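Local coordinates for inactive dihydropteroate synthase 2 (Mycobacterium tuberculosis, PDB 2VP8), which belongs to the dihydropteroate synthase family but seems to lack that enzyme's activity, probably binding the pterin pyrophosphate substrate very weakly but apparently able to bind dapsone, at residues V95-E100 with T124-V129; R103-I108 with C134-D139; E154-F159 with A207-E212. One frame throughout, in Å; residues are numbered along the deposited sequence.

Contact 1: residues V95-E100 with T124-V129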
ATOM      1  N   VAL B  95      11.465 -35.211  -2.802  1.00 44.64           N
ATOM      2  CA  VAL B  95      12.631 -36.082  -3.033  1.00 44.65           C
ATOM      3  C   VAL B  95      12.576 -37.355  -2.171  1.00 44.64           C
ATOM      4  O   VAL B  95      12.757 -38.464  -2.679  1.00 44.51           O
ATOM      5  CB  VAL B  95      13.999 -35.303  -2.863  1.00 44.73           C
ATOM      6  CG1 VAL B  95      14.077 -34.527  -1.499  1.00 44.33           C
ATOM      7  CG2 VAL B  95      15.228 -36.249  -3.071  1.00 44.69           C
ATOM      8  N   ASP B  96      12.316 -37.172  -0.875  1.00 44.67           N
ATOM      9  CA  ASP B  96      12.174 -38.265   0.092  1.00 44.57           C
ATOM     10  C   ASP B  96      11.274 -37.821   1.248  1.00 44.53           C
ATOM     11  O   ASP B  96      10.797 -36.683   1.280  1.00 44.44           O
ATOM     12  CB  ASP B  96      13.538 -38.678   0.661  1.00 44.57           C
ATOM     13  CG  ASP B  96      14.421 -39.372  -0.358  1.00 44.42           C
ATOM     14  OD1 ASP B  96      15.515 -38.841  -0.666  1.00 44.26           O
ATOM     15  OD2 ASP B  96      14.025 -40.448  -0.853  1.00 44.56           O
ATOM     16  N   VAL B  97      11.048 -38.733   2.189  1.00 44.48           N
ATOM     17  CA  VAL B  97      10.388 -38.409   3.448  1.00 44.43           C
ATOM     18  C   VAL B  97      11.401 -38.594   4.571  1.00 44.46           C
ATOM     19  O   VAL B  97      11.505 -37.758   5.470  1.00 44.33           O
ATOM     20  CB  VAL B  97       9.149 -39.302   3.702  1.00 44.41           C
ATOM     21  CG1 VAL B  97       8.507 -38.980   5.046  1.00 44.33           C
ATOM     22  CG2 VAL B  97       8.135 -39.136   2.587  1.00 44.48           C
ATOM     23  N   ASP B  98      12.151 -39.695   4.491  1.00 44.56           N
ATOM     24  CA  ASP B  98      13.166 -40.052   5.480  1.00 44.64           C
ATOM     25  C   ASP B  98      14.242 -38.978   5.551  1.00 44.68           C
ATOM     26  O   ASP B  98      14.593 -38.510   6.637  1.00 44.62           O
ATOM     27  CB  ASP B  98      13.815 -41.397   5.133  1.00 44.61           C
ATOM     28  CG  ASP B  98      12.818 -42.422   4.614  1.00 44.84           C
ATOM     29  OD1 ASP B  98      12.916 -43.602   5.017  1.00 45.12           O
ATOM     30  OD2 ASP B  98      11.945 -42.059   3.795  1.00 44.89           O
ATOM     31  N   THR B  99      14.751 -38.585   4.385  1.00 44.74           N
ATOM     32  CA  THR B  99      15.815 -37.588   4.298  1.00 44.77           C
ATOM     33  C   THR B  99      15.301 -36.192   4.638  1.00 44.73           C
ATOM     34  O   THR B  99      16.005 -35.410   5.280  1.00 44.88           O
ATOM     35  CB  THR B  99      16.505 -37.573   2.911  1.00 44.83           C
ATOM     36  OG1 THR B  99      15.624 -36.999   1.937  1.00 44.84           O
ATOM     37  CG2 THR B  99      16.923 -38.989   2.481  1.00 44.68           C
ATOM     38  N   GLU B 100      14.073 -35.890   4.217  1.00 44.63           N
ATOM     39  CA  GLU B 100      13.453 -34.594   4.506  1.00 44.47           C
ATOM     40  C   GLU B 100      13.317 -34.351   6.008  1.00 44.23           C
ATOM     41  O   GLU B 100      13.469 -33.220   6.468  1.00 44.45           O
ATOM     42  CB  GLU B 100      12.088 -34.457   3.819  1.00 44.54           C
ATOM     43  CG  GLU B 100      11.667 -32.997   3.598  1.00 45.13           C
ATOM     44  CD  GLU B 100      10.167 -32.801   3.434  1.00 45.73           C
ATOM     45  OE1 GLU B 100       9.471 -33.728   2.960  1.00 45.90           O
ATOM     46  OE2 GLU B 100       9.683 -31.699   3.774  1.00 45.94           O
ATOM     47  N   THR B 124       5.338 -27.889   5.065  1.00 35.74           N
ATOM     48  CA  THR B 124       5.234 -29.260   4.568  1.00 35.70           C
ATOM     49  C   THR B 124       3.797 -29.643   4.238  1.00 35.81           C
ATOM     50  O   THR B 124       2.855 -29.155   4.862  1.00 35.97           O
ATOM     51  CB  THR B 124       5.830 -30.291   5.559  1.00 35.60           C
ATOM     52  OG1 THR B 124       5.746 -31.605   4.992  1.00 35.72           O
ATOM     53  CG2 THR B 124       5.091 -30.273   6.893  1.00 35.37           C
ATOM     54  N   TRP B 125       3.639 -30.521   3.256  1.00 35.91           N
ATOM     55  CA  TRP B 125       2.327 -31.039   2.893  1.00 35.97           C
ATOM     56  C   TRP B 125       2.145 -32.481   3.363  1.00 35.89           C
ATOM     57  O   TRP B 125       1.035 -33.012   3.332  1.00 35.75           O
ATOM     58  CB  TRP B 125       2.113 -30.936   1.384  1.00 36.16           C
ATOM     59  CG  TRP B 125       3.133 -31.677   0.570  1.00 36.42           C
ATOM     60  CD1 TRP B 125       4.361 -31.220   0.180  1.00 36.61           C
ATOM     61  CD2 TRP B 125       3.010 -33.004   0.036  1.00 36.51           C
ATOM     62  NE1 TRP B 125       5.010 -32.180  -0.559  1.00 36.59           N
ATOM     63  CE2 TRP B 125       4.205 -33.284  -0.664  1.00 36.48           C
ATOM     64  CE3 TRP B 125       2.007 -33.983   0.080  1.00 36.57           C
ATOM     65  CZ2 TRP B 125       4.426 -34.503  -1.316  1.00 36.56           C
ATOM     66  CZ3 TRP B 125       2.227 -35.199  -0.569  1.00 36.67           C
ATOM     67  CH2 TRP B 125       3.429 -35.446  -1.256  1.00 36.63           C
ATOM     68  N   ARG B 126       3.241 -33.092   3.816  1.00 35.96           N
ATOM     69  CA  ARG B 126       3.261 -34.492   4.257  1.00 35.96           C
ATOM     70  C   ARG B 126       3.093 -34.627   5.769  1.00 35.88           C
ATOM     71  O   ARG B 126       3.837 -34.023   6.541  1.00 35.93           O
ATOM     72  CB  ARG B 126       4.561 -35.174   3.822  1.00 35.94           C
ATOM     73  CG  ARG B 126       4.701 -35.400   2.326  1.00 36.32           C
ATOM     74  CD  ARG B 126       5.977 -36.160   2.019  1.00 37.26           C
ATOM     75  NE  ARG B 126       5.769 -37.175   0.985  1.00 38.90           N
ATOM     76  CZ  ARG B 126       6.352 -37.173  -0.212  1.00 39.12           C
ATOM     77  NH1 ARG B 126       7.202 -36.204  -0.543  1.00 39.35           N
ATOM     78  NH2 ARG B 126       6.091 -38.148  -1.077  1.00 38.23           N
ATOM     79  N   ALA B 127       2.116 -35.432   6.179  1.00 35.96           N
ATOM     80  CA  ALA B 127       1.785 -35.635   7.594  1.00 36.10           C
ATOM     81  C   ALA B 127       2.931 -36.230   8.424  1.00 36.17           C
ATOM     82  O   ALA B 127       3.137 -35.836   9.574  1.00 36.00           O
ATOM     83  CB  ALA B 127       0.536 -36.498   7.719  1.00 36.09           C
ATOM     84  N   GLN B 128       3.658 -37.181   7.839  1.00 36.34           N
ATOM     85  CA  GLN B 128       4.820 -37.788   8.486  1.00 36.63           C
ATOM     86  C   GLN B 128       5.880 -36.724   8.791  1.00 36.62           C
ATOM     87  O   GLN B 128       6.489 -36.728   9.863  1.00 36.67           O
ATOM     88  CB  GLN B 128       5.416 -38.903   7.612  1.00 36.55           C
ATOM     89  CG  GLN B 128       4.497 -40.103   7.367  1.00 36.80           C
ATOM     90  CD  GLN B 128       5.221 -41.290   6.734  1.00 37.14           C
ATOM     91  OE1 GLN B 128       6.412 -41.217   6.427  1.00 38.11           O
ATOM     92  NE2 GLN B 128       4.499 -42.394   6.541  1.00 37.37           N
ATOM     93  N   VAL B 129       6.075 -35.808   7.843  1.00 36.61           N
ATOM     94  CA  VAL B 129       7.053 -34.731   7.978  1.00 36.51           C
ATOM     95  C   VAL B 129       6.628 -33.740   9.061  1.00 36.54           C
ATOM     96  O   VAL B 129       7.444 -33.323   9.884  1.00 36.66           O
ATOM     97  CB  VAL B 129       7.288 -34.004   6.633  1.00 36.48           C
ATOM     98  CG1 VAL B 129       8.370 -32.959   6.771  1.00 36.67           C
ATOM     99  CG2 VAL B 129       7.678 -34.992   5.553  1.00 36.31           C
TER
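Val97 turns CG2 to Arg126 and CG1 to Gln128 and, more loosely, Val129. From its CB, Arg126 sends CG anti to the carbonyl carbon (chi1 -69°), which sets CG over the centre of the Trp125 ring, 3.5 Å above the plane. CD then comes 3.7 Å from Val97 CG2, and NE 3.5 Å. CZ lies under that methyl too, while NH1 comes only loosely near Asp96 O, approached obliquely. The guanidinium is sandwiched: Val97 CG2 covers one face and Trp125 CZ2 the opposite face, each displaced toward the rim. Val97 CG1 touches Gln128 OE1 at 3.4 Å.

Glu100 brings a carboxylate against Val129, crossing it at about a right angle, with OE1 3.4 Å from Val129 CG2 and OE2 3.5 Å from Val129 CG1. Glu100 OE1 lies 4.9 Å from Arg126 NH1, too far for a salt bridge, so any attraction would be weak. Thr124 OG1 accepts from Arg126 N (3.1 Å), an ST turn.

The contact joins the starts of helices 98-114 and 127-136, which follow the neighbouring parallel strands 81-85 and 119-123. Val129 also packs on Leu104, and Trp125 meets the ring of Trp145.

Contact 2: residues R103-I108 with C134-D139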
ATOM      1  N   ARG B 103      16.511 -33.430   7.534  1.00 42.73           N
ATOM      2  CA  ARG B 103      16.872 -32.072   7.137  1.00 42.42           C
ATOM      3  C   ARG B 103      16.161 -31.015   7.980  1.00 41.87           C
ATOM      4  O   ARG B 103      16.772 -30.022   8.361  1.00 41.87           O
ATOM      5  CB  ARG B 103      16.629 -31.834   5.637  1.00 42.62           C
ATOM      6  CG  ARG B 103      17.762 -32.356   4.744  1.00 43.42           C
ATOM      7  CD  ARG B 103      17.987 -31.476   3.507  1.00 44.39           C
ATOM      8  NE  ARG B 103      17.286 -31.965   2.316  1.00 44.74           N
ATOM      9  CZ  ARG B 103      17.788 -32.841   1.446  1.00 44.99           C
ATOM     10  NH1 ARG B 103      19.004 -33.351   1.620  1.00 44.88           N
ATOM     11  NH2 ARG B 103      17.067 -33.219   0.397  1.00 44.94           N
ATOM     12  N   LEU B 104      14.883 -31.234   8.281  1.00 41.25           N
ATOM     13  CA  LEU B 104      14.092 -30.251   9.034  1.00 40.81           C
ATOM     14  C   LEU B 104      14.281 -30.336  10.542  1.00 40.21           C
ATOM     15  O   LEU B 104      14.326 -29.307  11.221  1.00 40.23           O
ATOM     16  CB  LEU B 104      12.595 -30.369   8.713  1.00 40.90           C
ATOM     17  CG  LEU B 104      12.067 -29.950   7.341  1.00 41.02           C
ATOM     18  CD1 LEU B 104      10.588 -30.252   7.258  1.00 41.51           C
ATOM     19  CD2 LEU B 104      12.320 -28.479   7.052  1.00 40.80           C
ATOM     20  N   VAL B 105      14.372 -31.560  11.057  1.00 39.49           N
ATOM     21  CA  VAL B 105      14.388 -31.801  12.505  1.00 38.93           C
ATOM     22  C   VAL B 105      15.561 -31.116  13.231  1.00 38.48           C
ATOM     23  O   VAL B 105      15.327 -30.351  14.163  1.00 38.02           O
ATOM     24  CB  VAL B 105      14.247 -33.324  12.855  1.00 38.88           C
ATOM     25  CG1 VAL B 105      14.626 -33.613  14.308  1.00 38.85           C
ATOM     26  CG2 VAL B 105      12.823 -33.781  12.598  1.00 38.67           C
ATOM     27  N   PRO B 106      16.814 -31.363  12.793  1.00 38.34           N
ATOM     28  CA  PRO B 106      17.917 -30.703  13.492  1.00 38.22           C
ATOM     29  C   PRO B 106      17.801 -29.179  13.418  1.00 38.19           C
ATOM     30  O   PRO B 106      18.167 -28.484  14.364  1.00 38.31           O
ATOM     31  CB  PRO B 106      19.154 -31.183  12.726  1.00 38.15           C
ATOM     32  CG  PRO B 106      18.732 -32.433  12.059  1.00 38.23           C
ATOM     33  CD  PRO B 106      17.306 -32.210  11.690  1.00 38.36           C
ATOM     34  N   PHE B 107      17.271 -28.676  12.307  1.00 37.95           N
ATOM     35  CA  PHE B 107      17.136 -27.247  12.107  1.00 37.47           C
ATOM     36  C   PHE B 107      16.072 -26.639  13.021  1.00 37.42           C
ATOM     37  O   PHE B 107      16.303 -25.588  13.628  1.00 37.23           O
ATOM     38  CB  PHE B 107      16.842 -26.935  10.641  1.00 37.30           C
ATOM     39  CG  PHE B 107      16.892 -25.475  10.322  1.00 37.32           C
ATOM     40  CD1 PHE B 107      18.065 -24.751  10.505  1.00 37.58           C
ATOM     41  CD2 PHE B 107      15.772 -24.819   9.850  1.00 36.53           C
ATOM     42  CE1 PHE B 107      18.110 -23.397  10.221  1.00 37.80           C
ATOM     43  CE2 PHE B 107      15.815 -23.465   9.558  1.00 36.89           C
ATOM     44  CZ  PHE B 107      16.982 -22.755   9.744  1.00 36.76           C
ATOM     45  N   ILE B 108      14.915 -27.296  13.111  1.00 37.26           N
ATOM     46  CA  ILE B 108      13.876 -26.894  14.065  1.00 37.25           C
ATOM     47  C   ILE B 108      14.407 -27.031  15.490  1.00 37.25           C
ATOM     48  O   ILE B 108      14.241 -26.124  16.305  1.00 37.22           O
ATOM     49  CB  ILE B 108      12.576 -27.702  13.892  1.00 37.25           C
ATOM     50  CG1 ILE B 108      11.867 -27.300  12.593  1.00 37.92           C
ATOM     51  CG2 ILE B 108      11.639 -27.478  15.075  1.00 37.25           C
ATOM     52  CD1 ILE B 108      11.073 -28.424  11.946  1.00 38.40           C
ATOM     53  N   CYS B 134       6.753 -31.059  14.472  1.00 38.28           N
ATOM     54  CA  CYS B 134       6.066 -30.636  15.687  1.00 38.40           C
ATOM     55  C   CYS B 134       6.778 -31.158  16.930  1.00 38.38           C
ATOM     56  O   CYS B 134       6.908 -30.443  17.925  1.00 38.51           O
ATOM     57  CB  CYS B 134       4.616 -31.110  15.674  1.00 38.26           C
ATOM     58  SG  CYS B 134       3.588 -30.208  14.511  1.00 38.84           S
ATOM     59  N   ALA B 135       7.241 -32.403  16.856  1.00 38.28           N
ATOM     60  CA  ALA B 135       7.993 -33.022  17.939  1.00 38.33           C
ATOM     61  C   ALA B 135       9.296 -32.277  18.166  1.00 38.32           C
ATOM     62  O   ALA B 135       9.734 -32.112  19.305  1.00 38.56           O
ATOM     63  CB  ALA B 135       8.268 -34.491  17.627  1.00 38.44           C
ATOM     64  N   ALA B 136       9.903 -31.818  17.074  1.00 38.08           N
ATOM     65  CA  ALA B 136      11.150 -31.076  17.135  1.00 37.92           C
ATOM     66  C   ALA B 136      10.968 -29.700  17.778  1.00 37.98           C
ATOM     67  O   ALA B 136      11.931 -29.130  18.312  1.00 38.32           O
ATOM     68  CB  ALA B 136      11.763 -30.956  15.750  1.00 37.78           C
ATOM     69  N   GLY B 137       9.742 -29.176  17.724  1.00 37.72           N
ATOM     70  CA  GLY B 137       9.404 -27.903  18.355  1.00 37.47           C
ATOM     71  C   GLY B 137       8.500 -26.970  17.558  1.00 37.45           C
ATOM     72  O   GLY B 137       8.200 -25.866  18.015  1.00 37.68           O
ATOM     73  N   ALA B 138       8.063 -27.395  16.372  1.00 37.11           N
ATOM     74  CA  ALA B 138       7.195 -26.557  15.537  1.00 36.54           C
ATOM     75  C   ALA B 138       5.834 -26.360  16.195  1.00 36.42           C
ATOM     76  O   ALA B 138       5.291 -27.271  16.825  1.00 36.69           O
ATOM     77  CB  ALA B 138       7.039 -27.144  14.144  1.00 36.37           C
ATOM     78  N   ASP B 139       5.293 -25.158  16.050  1.00 36.15           N
ATOM     79  CA  ASP B 139       4.057 -24.780  16.716  1.00 35.83           C
ATOM     80  C   ASP B 139       2.897 -24.747  15.735  1.00 35.36           C
ATOM     81  O   ASP B 139       1.730 -24.831  16.130  1.00 35.43           O
ATOM     82  CB  ASP B 139       4.222 -23.406  17.368  1.00 35.85           C
ATOM     83  CG  ASP B 139       5.522 -23.281  18.134  1.00 37.02           C
ATOM     84  OD1 ASP B 139       5.683 -23.983  19.154  1.00 39.18           O
ATOM     85  OD2 ASP B 139       6.393 -22.492  17.715  1.00 38.02           O
TER
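Val105 and Ala136 mark the nearest approach of the two backbones, their CA atoms 5.7 Å apart, where the middle of helix 98-114 passes the end of helix 127-136. The first helix is kinked: neither Arg103 N nor Pro106 N bonds to the turn before, and proline has no N-H to give, although the regular bond from Ile108 N to Leu104 O is kept. Segment 134-139 leaves helix 127-136 at Gly137, whose positive phi (139°) turns the backbone toward strand 140-142.

The side-chain contact is made by a few methyl groups. Ile108 does most of the work from the first helix. Its CG2, anti to the backbone N, points into the turn at the helix end and lies 3.5 Å from Ala136 CB. The same methyl continues over the backbone beyond, 3.7 Å from Gly137 N and 3.8 Å from Ala138 N. One turn earlier, Val105 adds a looser contact from CG1 to Ala136 CB at 4.2 Å, and its carbonyl oxygen also faces that methyl.

Just past the turn, Asp139 forms salt bridges with Arg112 and Arg35, while Leu104 and Phe107 pack inward on strand 81-85. Helices 98-114 and 127-136, separated in sequence by strand 119-123, belong to successive beta-alpha-beta crossovers and fit the TIM-barrel fold of the pterin-binding family, with its eight parallel strands.

Contact 3: residues E154-F159 with A207-E212. With EDO (1,2-ethanediol), chain F.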
ATOM      1  N   GLU B 154      -5.278 -34.282  11.848  1.00 40.02           N
ATOM      2  CA  GLU B 154      -5.048 -35.220  12.950  1.00 40.07           C
ATOM      3  C   GLU B 154      -3.712 -34.946  13.636  1.00 39.82           C
ATOM      4  O   GLU B 154      -3.640 -34.906  14.865  1.00 39.90           O
ATOM      5  CB  GLU B 154      -5.103 -36.677  12.465  1.00 40.17           C
ATOM      6  CG  GLU B 154      -6.206 -37.540  13.089  1.00 41.03           C
ATOM      7  CD  GLU B 154      -7.534 -37.476  12.343  1.00 42.32           C
ATOM      8  OE1 GLU B 154      -8.147 -36.352  12.304  1.00 43.42           O
ATOM      9  OE2 GLU B 154      -7.983 -38.559  11.815  1.00 42.52           O
ATOM     10  N   VAL B 155      -2.668 -34.740  12.836  1.00 39.52           N
ATOM     11  CA  VAL B 155      -1.320 -34.488  13.348  1.00 39.18           C
ATOM     12  C   VAL B 155      -1.274 -33.221  14.207  1.00 39.19           C
ATOM     13  O   VAL B 155      -0.768 -33.247  15.330  1.00 39.36           O
ATOM     14  CB  VAL B 155      -0.281 -34.394  12.204  1.00 39.20           C
ATOM     15  CG1 VAL B 155       1.124 -34.152  12.761  1.00 39.28           C
ATOM     16  CG2 VAL B 155      -0.306 -35.647  11.347  1.00 38.55           C
ATOM     17  N   ALA B 156      -1.810 -32.123  13.677  1.00 38.96           N
ATOM     18  CA  ALA B 156      -1.880 -30.858  14.408  1.00 38.83           C
ATOM     19  C   ALA B 156      -2.603 -31.017  15.737  1.00 38.83           C
ATOM     20  O   ALA B 156      -2.173 -30.471  16.751  1.00 38.90           O
ATOM     21  CB  ALA B 156      -2.563 -29.795  13.562  1.00 38.85           C
ATOM     22  N   ALA B 157      -3.697 -31.776  15.714  1.00 38.80           N
ATOM     23  CA  ALA B 157      -4.528 -32.010  16.888  1.00 38.86           C
ATOM     24  C   ALA B 157      -3.755 -32.719  18.000  1.00 38.96           C
ATOM     25  O   ALA B 157      -3.750 -32.265  19.144  1.00 38.97           O
ATOM     26  CB  ALA B 157      -5.762 -32.813  16.497  1.00 38.85           C
ATOM     27  N   GLU B 158      -3.099 -33.824  17.648  1.00 39.04           N
ATOM     28  CA  GLU B 158      -2.320 -34.634  18.586  1.00 39.35           C
ATOM     29  C   GLU B 158      -1.188 -33.848  19.264  1.00 39.09           C
ATOM     30  O   GLU B 158      -0.976 -33.960  20.473  1.00 39.06           O
ATOM     31  CB  GLU B 158      -1.764 -35.865  17.859  1.00 39.27           C
ATOM     32  CG  GLU B 158      -0.726 -36.681  18.639  1.00 40.16           C
ATOM     33  CD  GLU B 158      -0.296 -37.946  17.900  1.00 40.32           C
ATOM     34  OE1 GLU B 158      -0.683 -38.060  16.673  1.00 41.69           O
ATOM     35  OE2 GLU B 158       0.427 -38.827  18.545  1.00 40.80           O
ATOM     36  N   PHE B 159      -0.473 -33.045  18.480  1.00 39.00           N
ATOM     37  CA  PHE B 159       0.662 -32.285  18.994  1.00 38.75           C
ATOM     38  C   PHE B 159       0.279 -30.924  19.569  1.00 38.62           C
ATOM     39  O   PHE B 159       1.131 -30.218  20.108  1.00 38.64           O
ATOM     40  CB  PHE B 159       1.726 -32.129  17.909  1.00 38.63           C
ATOM     41  CG  PHE B 159       2.558 -33.357  17.708  1.00 38.67           C
ATOM     42  CD1 PHE B 159       2.213 -34.293  16.741  1.00 38.65           C
ATOM     43  CD2 PHE B 159       3.688 -33.585  18.494  1.00 38.62           C
ATOM     44  CE1 PHE B 159       2.982 -35.439  16.556  1.00 38.76           C
ATOM     45  CE2 PHE B 159       4.467 -34.722  18.312  1.00 38.30           C
ATOM     46  CZ  PHE B 159       4.110 -35.653  17.341  1.00 38.56           C
ATOM     47  N   ALA B 207     -11.498 -31.906  13.925  1.00 36.67           N
ATOM     48  CA  ALA B 207     -10.475 -32.956  14.066  1.00 36.63           C
ATOM     49  C   ALA B 207      -9.722 -32.856  15.413  1.00 36.56           C
ATOM     50  O   ALA B 207      -9.050 -33.817  15.844  1.00 36.62           O
ATOM     51  CB  ALA B 207      -9.468 -32.913  12.848  1.00 36.68           C
ATOM     52  N   GLY B 208      -9.823 -31.698  16.069  1.00 36.44           N
ATOM     53  CA  GLY B 208      -9.186 -31.494  17.380  1.00 36.25           C
ATOM     54  C   GLY B 208      -8.078 -30.451  17.373  1.00 36.25           C
ATOM     55  O   GLY B 208      -7.229 -30.421  18.270  1.00 36.33           O
ATOM     56  N   VAL B 209      -8.071 -29.605  16.348  1.00 35.99           N
ATOM     57  CA  VAL B 209      -7.131 -28.495  16.287  1.00 35.61           C
ATOM     58  C   VAL B 209      -7.781 -27.312  16.991  1.00 35.58           C
ATOM     59  O   VAL B 209      -8.926 -26.970  16.697  1.00 35.61           O
ATOM     60  CB  VAL B 209      -6.777 -28.127  14.830  1.00 35.52           C
ATOM     61  CG1 VAL B 209      -5.772 -26.983  14.789  1.00 35.67           C
ATOM     62  CG2 VAL B 209      -6.234 -29.343  14.085  1.00 35.09           C
ATOM     63  N   ALA B 210      -7.065 -26.710  17.937  1.00 35.53           N
ATOM     64  CA  ALA B 210      -7.586 -25.564  18.677  1.00 35.73           C
ATOM     65  C   ALA B 210      -8.028 -24.473  17.703  1.00 36.16           C
ATOM     66  O   ALA B 210      -7.304 -24.136  16.753  1.00 36.11           O
ATOM     67  CB  ALA B 210      -6.540 -25.036  19.644  1.00 35.60           C
ATOM     68  N   ARG B 211      -9.226 -23.940  17.930  1.00 36.48           N
ATOM     69  CA  ARG B 211      -9.810 -22.949  17.026  1.00 36.83           C
ATOM     70  C   ARG B 211      -8.875 -21.759  16.773  1.00 37.01           C
ATOM     71  O   ARG B 211      -8.698 -21.338  15.627  1.00 37.20           O
ATOM     72  CB  ARG B 211     -11.168 -22.472  17.552  1.00 36.78           C
ATOM     73  CG  ARG B 211     -11.878 -21.488  16.637  1.00 37.13           C
ATOM     74  CD  ARG B 211     -13.302 -21.225  17.096  1.00 38.10           C
ATOM     75  NE  ARG B 211     -14.200 -22.328  16.758  1.00 38.60           N
ATOM     76  CZ  ARG B 211     -14.983 -22.367  15.682  1.00 38.76           C
ATOM     77  NH1 ARG B 211     -15.000 -21.359  14.815  1.00 38.75           N
ATOM     78  NH2 ARG B 211     -15.757 -23.421  15.475  1.00 38.65           N
ATOM     79  N   GLU B 212      -8.271 -21.242  17.843  1.00 37.09           N
ATOM     80  CA  GLU B 212      -7.454 -20.030  17.769  1.00 37.22           C
ATOM     81  C   GLU B 212      -6.123 -20.229  17.049  1.00 37.18           C
ATOM     82  O   GLU B 212      -5.498 -19.258  16.621  1.00 37.67           O
ATOM     83  CB  GLU B 212      -7.229 -19.414  19.160  1.00 37.31           C
ATOM     84  CG  GLU B 212      -6.497 -20.302  20.166  1.00 38.01           C
ATOM     85  CD  GLU B 212      -7.404 -21.321  20.845  1.00 38.67           C
ATOM     86  OE1 GLU B 212      -8.641 -21.266  20.637  1.00 38.22           O
ATOM     87  OE2 GLU B 212      -6.872 -22.175  21.591  1.00 39.03           O
TER
HETATM   88  C1  EDO F1311     -13.802 -17.841  15.440  1.00 83.42           C
HETATM   89  O1  EDO F1311     -12.444 -17.927  14.979  1.00 82.78           O
HETATM   90  C2  EDO F1311     -14.772 -17.835  14.259  1.00 83.25           C
HETATM   91  O2  EDO F1311     -14.499 -18.947  13.395  1.00 83.06           O
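The carbonyl oxygen of Gly208 lies against Ala157, touching two of its carbons: Gly208 O is 3.3 Å from Ala157 CB and 3.4 Å from Ala157 CA. The second approach is a CA-H...O contact, bent to 127° at the hydrogen and therefore at most a modest attraction. Ala207 O comes to the same methyl, 3.5 Å from Ala157 CB, so that two successive carbonyls border one alanine side chain. They are brought there by a Schellman motif that closes helix 186-207. Gly208 takes up a positive phi (115°), and the chain swings away toward strand 214-217.

The backbones come very near one another, the CA atoms of Ala157 and Val209 being 4.4 Å apart. Beside this point Val209 contributes one branch. Its CG2, anti to the carbonyl carbon, rests 3.7 Å from Ala156 CB and also reaches the backbone nitrogen of Ala157. At the other end, Glu154 chi2 (88°) turns CD out of the extended line, and OE1 beyond it touches Ala207 CB at 3.7 Å, a carboxylate oxygen against a methyl.

Farther along, the Arg211 guanidinium meets a molecule of 1,2-ethanediol, probably from the crystallisation liquor. NH1 gives a weak hydrogen bond to its O2, which lies in the guanidinium plane. NH2 has a long, weak ion pair with Glu202.

Chemically the meeting is one of small groups: methyls against methyls, and carbonyl oxygens against C-H groups. Alanine on the helix and glycine in the turn allow main chains to come close, and the hold across the contact rests on van der Waals packing with little directional polar bonding.

In the fold
From the N terminus, the chain enters helix 98-114 through segment 95-100 and runs on through 103-108. After strand 119-123 it returns at 124-129, closing the loop of contact 1, and then at 134-139, closing that of contact 2. The two therefore cross rather than nest, and together they tie helix 98-114 to helix 127-136 near the start and the end of the latter. Contact 3 follows in series: a longer excursion through strand 162-166 and helix 186-207 brings 207-212 back to helix 152-159. That helix also leans on 127-136, Val155 on Ala127 and Phe159 on Cys134 and Ala135, so the three contacts form a continuous run along the outside of the barrel.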